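NIPSNAP domain protein (Burkholderia xenovorans, PDB 5K9F) is of unknown function but belongs to the NipSnap family of dimeric alpha+beta barrel proteins and holds an oxamic acid molecule in a pocket between its sheet and helices. Local coordinates at residues 12-18 and 57-63; 29-34 and 87-91. All blocks are in the same frame, centred on the assembly; numbering follows the deposited sequence.

Contact 1: residues 12-18 and 57-63; sequences EQRTYWL and NRVIQLW. With OXM (oxamic acid), chain B.
The central antiparallel strand pair of the ferredoxin-like, four-stranded sheet, as in the dimeric alpha+beta barrel clan, contributes Tyr16 to the oxamic acid pocket. Strands 12-18 and 58-63 run at 163° with axes 4.7 Å apart. Glu12-Trp63, Arg14-Gln61 and Tyr16-Val59 are hydrogen-bonded pairs, each doubly closed, as by Glu12 N to Trp63 O (2.8 Å) and Trp63 N to Glu12 O (2.9 Å); Leu18 N to Asn57 O (2.8 Å) adds a seventh bond. Gln13-Leu62, Thr15-Ile60 and Trp17-Arg58 are the non-hydrogen-bonded pairs. On their face, Arg58 CG makes a CH-pi contact over the five-membered ring of Trp17, 3.8 Å from the centroid, while NE bonds Asp55 O in the same chain and NH1 forms a salt bridge with Glu101 of the second subunit. On the helix-covered face, Arg14 (chi1 m) forms a salt bridge from NH1 to Glu12 OE2 (2.9 Å), which also meets Thr100, and hydrogen bonds from NE and NH2 to Tyr16 OH (both 3.1 Å). Gln61 OE1 (chi1 p) accepts Trp63 NE1 (2.7 Å). Tyrosine suits position 16 because one hydroxyl spans Arg14 and ligand: Tyr16 OH lies 2.6 Å from oxamic acid N1, and a water bonds Tyr16 OH (2.8 Å), Gln61 OE1 (2.5 Å) and that N1 (2.8 Å).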
loop_
_atom_site.group_PDB
_atom_site.type_symbol
_atom_site.label_atom_id
_atom_site.label_comp_id
_atom_site.label_asym_id
_atom_site.label_seq_id
_atom_site.Cartn_x
_atom_site.Cartn_y
_atom_site.Cartn_z
ATOM N N GLU A 12 20.322 -6.565 -8.286
ATOM C CA GLU A 12 19.413 -6.740 -7.163
ATOM C C GLU A 12 19.352 -5.458 -6.347
ATOM O O GLU A 12 20.398 -4.907 -5.982
ATOM C CB GLU A 12 19.857 -7.901 -6.273
ATOM C CG GLU A 12 18.941 -8.047 -5.061
ATOM C CD GLU A 12 19.361 -9.174 -4.122
ATOM O OE1 GLU A 12 20.472 -9.713 -4.302
ATOM O OE2 GLU A 12 18.578 -9.508 -3.197
ATOM N N GLN A 13 18.136 -4.972 -6.066
ATOM C CA GLN A 13 17.960 -3.814 -5.187
ATOM C C GLN A 13 17.272 -4.298 -3.920
ATOM O O GLN A 13 16.109 -4.714 -3.961
ATOM C CB GLN A 13 17.154 -2.686 -5.841
ATOM C CG GLN A 13 17.042 -1.492 -4.875
ATOM C CD GLN A 13 16.512 -0.219 -5.510
ATOM O OE1 GLN A 13 16.772 0.874 -5.017
ATOM N NE2 GLN A 13 15.743 -0.355 -6.574
ATOM N N ARG A 14 17.984 -4.235 -2.795
ATOM C CA ARG A 14 17.466 -4.693 -1.511
ATOM C C ARG A 14 17.159 -3.493 -0.636
ATOM O O ARG A 14 17.911 -2.515 -0.622
ATOM C CB ARG A 14 18.472 -5.574 -0.772
ATOM C CG ARG A 14 18.789 -6.849 -1.446
ATOM C CD ARG A 14 19.907 -7.561 -0.714
ATOM N NE ARG A 14 19.525 -8.163 0.562
ATOM C CZ ARG A 14 18.874 -9.324 0.685
ATOM N NH1 ARG A 14 18.482 -10.010 -0.388
ATOM N NH2 ARG A 14 18.618 -9.806 1.882
ATOM N N THR A 15 16.067 -3.574 0.111
ATOM C CA THR A 15 15.708 -2.515 1.045
ATOM C C THR A 15 15.528 -3.129 2.421
ATOM O O THR A 15 14.794 -4.109 2.569
ATOM C CB THR A 15 14.407 -1.798 0.639
ATOM O OG1 THR A 15 14.541 -1.181 -0.648
ATOM C CG2 THR A 15 14.032 -0.710 1.656
ATOM N N TYR A 16 16.158 -2.530 3.429
ATOM C CA TYR A 16 15.896 -2.870 4.819
ATOM C C TYR A 16 15.252 -1.671 5.495
ATOM O O TYR A 16 15.733 -0.541 5.354
ATOM C CB TYR A 16 17.177 -3.241 5.571
ATOM C CG TYR A 16 17.951 -4.408 5.019
ATOM C CD1 TYR A 16 19.254 -4.626 5.421
ATOM C CD2 TYR A 16 17.374 -5.302 4.126
ATOM C CE1 TYR A 16 19.987 -5.686 4.933
ATOM C CE2 TYR A 16 18.108 -6.382 3.630
ATOM C CZ TYR A 16 19.405 -6.559 4.046
ATOM O OH TYR A 16 20.135 -7.620 3.564
ATOM N N TRP A 17 14.161 -1.915 6.215
ATOM C CA TRP A 17 13.568 -0.923 7.095
ATOM C C TRP A 17 14.106 -1.174 8.493
ATOM O O TRP A 17 13.934 -2.269 9.033
ATOM C CB TRP A 17 12.038 -1.008 7.094
ATOM C CG TRP A 17 11.376 -0.521 5.827
ATOM C CD1 TRP A 17 10.732 0.678 5.646
ATOM C CD2 TRP A 17 11.278 -1.221 4.580
ATOM N NE1 TRP A 17 10.250 0.765 4.369
ATOM C CE2 TRP A 17 10.566 -0.383 3.690
ATOM C CE3 TRP A 17 11.720 -2.468 4.128
ATOM C CZ2 TRP A 17 10.284 -0.758 2.382
ATOM C CZ3 TRP A 17 11.438 -2.841 2.825
ATOM C CH2 TRP A 17 10.717 -1.990 1.972
ATOM N N LEU A 18 14.762 -0.168 9.059
ATOM C CA LEU A 18 15.418 -0.264 10.353
ATOM C C LEU A 18 14.585 0.399 11.441
ATOM O O LEU A 18 13.706 1.219 11.171
ATOM C CB LEU A 18 16.801 0.391 10.303
ATOM C CG LEU A 18 17.736 -0.115 9.205
ATOM C CD1 LEU A 18 19.082 0.586 9.373
ATOM C CD2 LEU A 18 17.900 -1.618 9.287
ATOM N N ASN A 57 14.581 5.822 7.693
ATOM C CA ASN A 57 15.193 4.648 8.314
ATOM C C ASN A 57 15.292 3.461 7.362
ATOM O O ASN A 57 15.277 2.309 7.802
ATOM C CB ASN A 57 14.443 4.242 9.586
ATOM C CG ASN A 57 14.268 5.404 10.522
ATOM O OD1 ASN A 57 15.251 5.964 10.999
ATOM N ND2 ASN A 57 13.019 5.805 10.771
ATOM N N ARG A 58 15.402 3.719 6.060
ATOM C CA ARG A 58 15.660 2.674 5.085
ATOM C C ARG A 58 17.119 2.677 4.699
ATOM O O ARG A 58 17.724 3.741 4.523
ATOM C CB ARG A 58 14.852 2.873 3.801
ATOM C CG ARG A 58 13.378 2.562 3.919
ATOM C CD ARG A 58 12.724 2.770 2.555
ATOM N NE ARG A 58 12.688 4.189 2.180
ATOM C CZ ARG A 58 12.681 4.640 0.930
ATOM N NH1 ARG A 58 12.725 3.795 -0.100
ATOM N NH2 ARG A 58 12.623 5.955 0.706
ATOM N N VAL A 59 17.698 1.490 4.549
ATOM C CA VAL A 59 18.971 1.349 3.853
ATOM C C VAL A 59 18.726 0.532 2.595
ATOM O O VAL A 59 18.040 -0.497 2.630
ATOM C CB VAL A 59 20.072 0.734 4.737
ATOM C CG1 VAL A 59 20.501 1.736 5.816
ATOM C CG2 VAL A 59 19.624 -0.575 5.366
ATOM N N ILE A 60 19.270 1.010 1.483
ATOM C CA ILE A 60 18.982 0.507 0.151
ATOM C C ILE A 60 20.301 0.130 -0.493
ATOM O O ILE A 60 21.229 0.949 -0.531
ATOM C CB ILE A 60 18.242 1.567 -0.682
ATOM C CG1 ILE A 60 16.877 1.858 -0.046
ATOM C CG2 ILE A 60 18.068 1.108 -2.110
ATOM C CD1 ILE A 60 16.217 3.075 -0.661
ATOM N N GLN A 61 20.402 -1.112 -0.981
ATOM C CA GLN A 61 21.650 -1.548 -1.587
ATOM C C GLN A 61 21.399 -2.140 -2.963
ATOM O O GLN A 61 20.396 -2.811 -3.193
ATOM C CB GLN A 61 22.393 -2.563 -0.702
ATOM C CG GLN A 61 21.577 -3.714 -0.211
ATOM C CD GLN A 61 22.237 -4.409 0.957
ATOM O OE1 GLN A 61 23.040 -5.315 0.772
ATOM N NE2 GLN A 61 21.908 -3.975 2.172
ATOM N N LEU A 62 22.316 -1.871 -3.885
ATOM C CA LEU A 62 22.260 -2.443 -5.220
ATOM C C LEU A 62 23.508 -3.277 -5.449
ATOM O O LEU A 62 24.624 -2.814 -5.208
ATOM C CB LEU A 62 22.140 -1.363 -6.298
ATOM C CG LEU A 62 20.748 -0.725 -6.374
ATOM C CD1 LEU A 62 20.606 0.413 -5.378
ATOM C CD2 LEU A 62 20.463 -0.252 -7.789
ATOM N N TRP A 63 23.302 -4.509 -5.909
ATOM C CA TRP A 63 24.377 -5.457 -6.200
ATOM C C TRP A 63 24.241 -5.954 -7.629
ATOM O O TRP A 63 23.129 -6.205 -8.099
ATOM C CB TRP A 63 24.321 -6.667 -5.252
ATOM C CG TRP A 63 24.543 -6.328 -3.816
ATOM C CD1 TRP A 63 23.590 -6.019 -2.890
ATOM C CD2 TRP A 63 25.803 -6.254 -3.140
ATOM N NE1 TRP A 63 24.185 -5.765 -1.668
ATOM C CE2 TRP A 63 25.540 -5.892 -1.804
ATOM C CE3 TRP A 63 27.132 -6.446 -3.541
ATOM C CZ2 TRP A 63 26.558 -5.736 -0.861
ATOM C CZ3 TRP A 63 28.137 -6.295 -2.606
ATOM C CH2 TRP A 63 27.841 -5.933 -1.284
HETATM C C1 OXM B . 22.767 -7.520 6.039
HETATM N N1 OXM B . 22.416 -7.962 4.836
HETATM O O1 OXM B . 23.575 -6.582 6.216
HETATM C C2 OXM B . 22.178 -8.122 7.250
HETATM O O2 OXM B . 22.472 -7.607 8.355
HETATM O O3 OXM B . 21.407 -9.106 7.164
HETATM O O HOH W 1 19.265 -3.017 2.258
HETATM O O HOH W 2 13.155 1.123 -1.058
HETATM O O HOH W 3 22.469 -7.357 2.075
#

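Contact 2: residues 29-34 and 87-91; sequences LYEAEG and FVGRA
Helices 29-33 and 87-91 pack antiparallel at 162°, their axes a wide 10.8 Å apart, with Leu29 facing Ala91 (CA-CA 7.2 Å) and Gly34 facing Phe87 (6.2 Å). Phe87 (chi1 t), which also touches oxamic acid and helps line its pocket, fills the gap: its CE1 meets Leu29 CG at 4.1 Å, its CZ meets Tyr30 CD1 at 3.6 Å, and Gly34 CA makes a CH-pi contact over its face, 4.0 Å from the centroid. Glycine suits this place because a CB would clash with the ring. Leu29 CD2 touches the small Ala91 CB at 3.8 Å. Backbone donors are satisfied within each segment: Glu33 N by Leu29 O (2.9 Å), Gly34 N by Tyr30 O (2.7 Å) and Ala91 N by Phe87 O (2.8 Å). Tyr30 OH is hydrogen-bonded to Gln38 OE1. The polar link between helices is a salt bridge, in which Glu33 OE1 accepts a very short bond from Arg90 NE (2.5 Å) and a weak one from Arg90 NH2 (2.7 Å). Opposite charges therefore pair at the rim, while apolar and CH-pi contacts hold the Phe87 side.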
loop_
_atom_site.group_PDB
_atom_site.type_symbol
_atom_site.label_atom_id
_atom_site.label_comp_id
_atom_site.label_asym_id
_atom_site.label_seq_id
_atom_site.Cartn_x
_atom_site.Cartn_y
_atom_site.Cartn_z
ATOM N N LEU A 29 28.347 -0.080 12.107
ATOM C CA LEU A 29 28.625 -1.472 12.444
ATOM C C LEU A 29 28.871 -2.300 11.189
ATOM O O LEU A 29 29.791 -3.130 11.156
ATOM C CB LEU A 29 27.459 -2.043 13.250
ATOM C CG LEU A 29 27.588 -3.447 13.833
ATOM C CD1 LEU A 29 28.729 -3.539 14.830
ATOM C CD2 LEU A 29 26.267 -3.819 14.492
ATOM N N TYR A 30 28.064 -2.079 10.148
ATOM C CA TYR A 30 28.255 -2.783 8.883
ATOM C C TYR A 30 29.616 -2.464 8.270
ATOM O O TYR A 30 30.349 -3.369 7.850
ATOM C CB TYR A 30 27.118 -2.426 7.910
ATOM C CG TYR A 30 27.320 -3.020 6.527
ATOM C CD1 TYR A 30 27.115 -4.374 6.295
ATOM C CD2 TYR A 30 27.746 -2.231 5.463
ATOM C CE1 TYR A 30 27.309 -4.922 5.035
ATOM C CE2 TYR A 30 27.947 -2.769 4.202
ATOM C CZ TYR A 30 27.716 -4.114 3.992
ATOM O OH TYR A 30 27.912 -4.652 2.733
ATOM N N GLU A 31 29.981 -1.180 8.209
ATOM C CA GLU A 31 31.261 -0.843 7.587
ATOM C C GLU A 31 32.415 -1.490 8.337
ATOM O O GLU A 31 33.399 -1.938 7.728
ATOM C CB GLU A 31 31.454 0.674 7.519
ATOM C CG GLU A 31 32.725 1.066 6.758
ATOM C CD GLU A 31 32.924 2.570 6.616
ATOM O OE1 GLU A 31 32.047 3.352 7.035
ATOM O OE2 GLU A 31 33.981 2.970 6.077
ATOM N N ALA A 32 32.306 -1.572 9.664
ATOM C CA ALA A 32 33.407 -2.105 10.454
ATOM C C ALA A 32 33.472 -3.629 10.423
ATOM O O ALA A 32 34.571 -4.195 10.493
ATOM C CB ALA A 32 33.292 -1.622 11.900
ATOM N N GLU A 33 32.325 -4.309 10.324
ATOM C CA GLU A 33 32.261 -5.749 10.556
ATOM C C GLU A 33 31.634 -6.563 9.432
ATOM O O GLU A 33 31.815 -7.788 9.424
ATOM C CB GLU A 33 31.481 -6.046 11.847
ATOM C CG GLU A 33 32.011 -5.328 13.079
ATOM C CD GLU A 33 31.352 -5.805 14.362
ATOM O OE1 GLU A 33 30.508 -6.723 14.291
ATOM O OE2 GLU A 33 31.679 -5.265 15.442
ATOM N N GLY A 34 30.913 -5.949 8.493
ATOM C CA GLY A 34 30.182 -6.703 7.488
ATOM C C GLY A 34 30.557 -6.431 6.040
ATOM O O GLY A 34 30.451 -7.326 5.195
ATOM N N PHE A 87 28.297 -11.288 12.525
ATOM C CA PHE A 87 27.835 -9.930 12.268
ATOM C C PHE A 87 26.314 -9.864 12.202
ATOM O O PHE A 87 25.701 -8.940 12.755
ATOM C CB PHE A 87 28.446 -9.394 10.971
ATOM C CG PHE A 87 27.726 -8.200 10.428
ATOM C CD1 PHE A 87 27.859 -6.959 11.035
ATOM C CD2 PHE A 87 26.886 -8.315 9.330
ATOM C CE1 PHE A 87 27.174 -5.863 10.547
ATOM C CE2 PHE A 87 26.195 -7.220 8.844
ATOM C CZ PHE A 87 26.344 -5.993 9.453
ATOM N N VAL A 88 25.683 -10.830 11.530
ATOM C CA VAL A 88 24.223 -10.821 11.454
ATOM C C VAL A 88 23.619 -10.895 12.852
ATOM O O VAL A 88 22.611 -10.237 13.143
ATOM C CB VAL A 88 23.728 -11.969 10.555
ATOM C CG1 VAL A 88 22.232 -12.176 10.730
ATOM C CG2 VAL A 88 24.050 -11.663 9.112
ATOM N N GLY A 89 24.244 -11.673 13.741
ATOM C CA GLY A 89 23.778 -11.740 15.119
ATOM C C GLY A 89 23.854 -10.402 15.831
ATOM O O GLY A 89 22.958 -10.044 16.598
ATOM N N ARG A 90 24.912 -9.632 15.569
ATOM C CA ARG A 90 25.095 -8.358 16.256
ATOM C C ARG A 90 24.266 -7.236 15.640
ATOM O O ARG A 90 23.832 -6.329 16.361
ATOM C CB ARG A 90 26.576 -7.968 16.259
ATOM C CG ARG A 90 27.474 -8.939 17.018
ATOM C CD ARG A 90 28.907 -8.428 17.119
ATOM N NE ARG A 90 29.593 -8.426 15.830
ATOM C CZ ARG A 90 30.259 -9.465 15.334
ATOM N NH1 ARG A 90 30.326 -10.598 16.019
ATOM N NH2 ARG A 90 30.857 -9.372 14.150
ATOM N N ALA A 91 24.037 -7.269 14.328
ATOM C CA ALA A 91 23.331 -6.186 13.652
ATOM C C ALA A 91 21.852 -6.462 13.443
ATOM O O ALA A 91 21.091 -5.520 13.191
ATOM C CB ALA A 91 23.971 -5.906 12.285
#

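The centres of contacts 1 and 2 lie 15 Å apart on two layers of one domain: contact 1 joins neighbouring strands of the sheet, and contact 2 joins helices 23-33 and 82-91, which lie on the sheet's helical side. Their segments alternate along the chain (12-18, 29-34, 57-63, 87-91), so each strand is followed by the helix-forming region that supplies one half of contact 2. The layers touch directly where Trp63 CZ2 meets Tyr30 OH at 4.0 Å. Oxamic acid lies between them, with Tyr16 of contact 1 and Phe87 of contact 2 both lining its pocket, so the pocket is built from both layers.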